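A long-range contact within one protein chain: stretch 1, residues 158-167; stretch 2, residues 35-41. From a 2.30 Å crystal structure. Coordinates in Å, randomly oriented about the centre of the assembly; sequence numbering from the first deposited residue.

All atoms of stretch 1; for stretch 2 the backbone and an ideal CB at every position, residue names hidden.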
# COMPACT_ATOMS: atom_id res chain seq x y z
N SER A 158 2.46 52.00 20.59
CA SER A 158 1.64 50.91 20.08
C SER A 158 2.16 50.40 18.74
O SER A 158 2.92 51.08 18.05
CB SER A 158 0.19 51.36 19.92
OG SER A 158 0.05 52.24 18.82
N TRP A 159 1.75 49.19 18.38
CA TRP A 159 2.16 48.61 17.11
C TRP A 159 0.92 48.24 16.32
O TRP A 159 0.07 47.49 16.81
CB TRP A 159 3.00 47.35 17.33
CG TRP A 159 3.57 46.80 16.06
CD1 TRP A 159 4.73 47.19 15.45
CD2 TRP A 159 3.01 45.78 15.23
NE1 TRP A 159 4.92 46.48 14.29
CE2 TRP A 159 3.88 45.60 14.13
CE3 TRP A 159 1.85 44.99 15.30
CZ2 TRP A 159 3.63 44.67 13.11
CZ3 TRP A 159 1.60 44.06 14.29
CH2 TRP A 159 2.49 43.91 13.21
N SER A 160 0.80 48.77 15.11
CA SER A 160 -0.34 48.48 14.26
C SER A 160 0.10 47.61 13.09
O SER A 160 1.19 47.79 12.55
CB SER A 160 -0.98 49.78 13.76
OG SER A 160 -1.56 50.49 14.84
N GLY A 161 -0.76 46.68 12.70
CA GLY A 161 -0.46 45.79 11.60
C GLY A 161 -1.15 44.47 11.84
O GLY A 161 -2.07 44.38 12.65
N GLU A 162 -0.72 43.43 11.13
CA GLU A 162 -1.32 42.12 11.28
C GLU A 162 -0.28 41.16 11.87
O GLU A 162 0.91 41.25 11.55
CB GLU A 162 -1.84 41.62 9.93
CG GLU A 162 -2.87 42.58 9.32
CD GLU A 162 -3.32 42.21 7.92
OE1 GLU A 162 -2.79 41.25 7.33
OE2 GLU A 162 -4.23 42.88 7.40
N LEU A 163 -0.74 40.26 12.73
CA LEU A 163 0.16 39.32 13.37
C LEU A 163 -0.42 37.91 13.39
O LEU A 163 -1.63 37.73 13.55
CB LEU A 163 0.45 39.80 14.80
CG LEU A 163 1.43 39.00 15.67
CD1 LEU A 163 2.06 39.94 16.70
CD2 LEU A 163 0.70 37.85 16.33
N SER A 164 0.44 36.92 13.23
CA SER A 164 -0.00 35.53 13.27
C SER A 164 1.15 34.58 13.59
O SER A 164 2.31 34.97 13.57
CB SER A 164 -0.67 35.12 11.96
OG SER A 164 0.28 34.65 11.03
N ASP A 165 0.79 33.35 13.95
CA ASP A 165 1.76 32.31 14.25
C ASP A 165 2.77 32.70 15.34
O ASP A 165 3.98 32.52 15.18
CB ASP A 165 2.50 31.91 12.97
CG ASP A 165 2.92 30.45 12.94
OD1 ASP A 165 2.82 29.76 13.98
OD2 ASP A 165 3.35 30.00 11.86
N LEU A 166 2.27 33.25 16.45
CA LEU A 166 3.14 33.64 17.57
C LEU A 166 3.54 32.38 18.33
O LEU A 166 2.69 31.66 18.85
CB LEU A 166 2.41 34.59 18.52
CG LEU A 166 3.09 34.87 19.86
CD1 LEU A 166 4.38 35.69 19.65
CD2 LEU A 166 2.11 35.63 20.76
N GLN A 167 4.85 32.13 18.41
CA GLN A 167 5.36 30.96 19.11
C GLN A 167 6.47 31.41 20.07
O GLN A 167 7.41 32.09 19.67
CB GLN A 167 5.93 29.96 18.10
CG GLN A 167 4.97 29.59 16.95
CD GLN A 167 3.71 28.88 17.41
OE1 GLN A 167 3.63 28.37 18.53
NE2 GLN A 167 2.72 28.83 16.54
N UNK A 35 12.59 32.89 23.50
CA UNK A 35 12.63 33.07 22.06
C UNK A 35 11.19 33.37 21.63
O UNK A 35 10.28 32.58 21.89
CB UNK A 35 13.20 31.84 21.35
N UNK A 36 10.99 34.53 21.02
CA UNK A 36 9.67 34.94 20.56
C UNK A 36 9.70 35.06 19.04
O UNK A 36 10.44 35.88 18.49
CB UNK A 36 9.24 36.26 21.21
N UNK A 37 8.91 34.23 18.37
CA UNK A 37 8.85 34.22 16.92
C UNK A 37 7.39 34.47 16.49
O UNK A 37 6.46 34.04 17.16
CB UNK A 37 9.38 32.90 16.36
N UNK A 38 7.21 35.18 15.38
CA UNK A 38 5.87 35.42 14.85
C UNK A 38 5.92 36.03 13.45
O UNK A 38 6.95 36.52 13.01
CB UNK A 38 5.09 36.34 15.79
N UNK A 39 4.79 35.97 12.75
CA UNK A 39 4.69 36.53 11.42
C UNK A 39 3.99 37.88 11.57
O UNK A 39 2.96 37.98 12.23
CB UNK A 39 3.94 35.60 10.47
N UNK A 40 4.57 38.93 10.99
CA UNK A 40 3.99 40.26 11.09
C UNK A 40 3.94 41.02 9.76
O UNK A 40 4.79 40.84 8.88
CB UNK A 40 4.78 41.08 12.11
N UNK A 41 2.92 41.86 9.65
CA UNK A 41 2.71 42.72 8.50
C UNK A 41 2.56 44.10 9.13
O UNK A 41 1.49 44.46 9.61
CB UNK A 41 1.50 42.31 7.65

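Stretch 2 runs antiparallel to strand 161-167, so its side chains alternate between the two faces of the sheet, and each position can be judged by which residues of stretch 1 share its face.

Position 35 has nothing of stretch 1 within 5.5 Å of its ideal CB, and its extended backbone excludes little. Many residues would do; it is T35, whose OG1 is hydrogen-bonded elsewhere in the structure.

At position 36 CA-to-CB points sideways, and the nearest side-chain atom stretch 1 offers is L166 CD1. A modest apolar residue, branched or not, suits this. V36 places CG1 3.8 Å from L166 CD1.

Position 37 pairs with Q167 through the backbone: its N donates to Q167 O at 2.9 Å, and its O accepts from Q167 N at 2.8 Å. The end of the Q167 side chain leads away, so stretch 1 hardly constrains the choice. The residue is C37, bonded covalently to a group elsewhere in the structure.

Position 38 lies at a beta bulge, where the register shifts by one between S164 and Q167. Its ideal CB is 3.8 Å from L166 CA, and both L163 and L166 are near, which would favour an apolar or a long, flexible side chain. Q38 uses its aliphatic part, CG lying 4.0 Å from L163 CD1, while OE1 comes 3.9 Å from L166 CD1; neither leucine offers the amide a polar partner.

Position 39 pairs with S164, its N donating to S164 O at 2.8 Å. The CA-to-CB bond of D165, beside S164 in the bulge, points toward stretch 2, and its carboxylate lies within reach of a long side chain; the ideal CB is 4.7 Å from D165 CB. A long basic residue, lysine or arginine, is the natural answer. R39 forms a salt bridge, NE to D165 OD2 at 2.9 Å, with the carboxylate oxygen at the edge of the guanidinium, near its plane. A water 2.8 Å from R39 NH2 also lies 3.0 Å from D165 OD2.

Position 40 turns to the face of L163, with its ideal CB 3.8 Å from W159 CH2. Leucine, valine or isoleucine would pack here. I40 brings CB to 3.7 Å from W159 CH2 and CG2 to 4.1 Å from L163 CD1.

Position 41 shares its face with E162, whose carboxylate invites a long cation. K41 answers, its NZ forming a salt bridge with E162 OE1 at 2.8 Å. Its backbone O lies 3.1 Å from G161 CA, a closeness that depends on glycine, since a CB there would fall 2.2 Å from K41 O.

Stretch 2, residues 35-41: TVCQRIK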
# COMPACT_ATOMS: atom_id res chain seq x y z
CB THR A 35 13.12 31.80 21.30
OG1 THR A 35 14.48 31.52 21.66
CG2 THR A 35 13.05 32.03 19.79
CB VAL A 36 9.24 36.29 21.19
CG1 VAL A 36 7.85 36.69 20.70
CG2 VAL A 36 9.26 36.19 22.72
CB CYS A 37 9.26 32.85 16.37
SG CYS A 37 11.00 32.30 16.18
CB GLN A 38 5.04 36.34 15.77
CG GLN A 38 5.28 37.83 15.60
CD GLN A 38 6.36 38.36 16.52
OE1 GLN A 38 6.12 38.58 17.71
NE2 GLN A 38 7.55 38.56 15.97
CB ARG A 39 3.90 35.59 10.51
CG ARG A 39 4.63 34.26 10.27
CD ARG A 39 3.74 33.14 9.73
NE ARG A 39 4.43 31.86 9.88
CZ ARG A 39 5.47 31.48 9.14
NH1 ARG A 39 5.93 32.27 8.17
NH2 ARG A 39 6.09 30.34 9.40
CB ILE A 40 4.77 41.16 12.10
CG1 ILE A 40 6.25 41.21 11.72
CG2 ILE A 40 4.58 40.65 13.52
CD1 ILE A 40 7.07 42.19 12.55
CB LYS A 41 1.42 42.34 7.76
CG LYS A 41 1.07 43.30 6.63
CD LYS A 41 -0.32 43.06 6.08
CE LYS A 41 -0.44 41.69 5.44
NZ LYS A 41 -1.77 41.53 4.77
O HOH W 1 6.22 29.20 12.00
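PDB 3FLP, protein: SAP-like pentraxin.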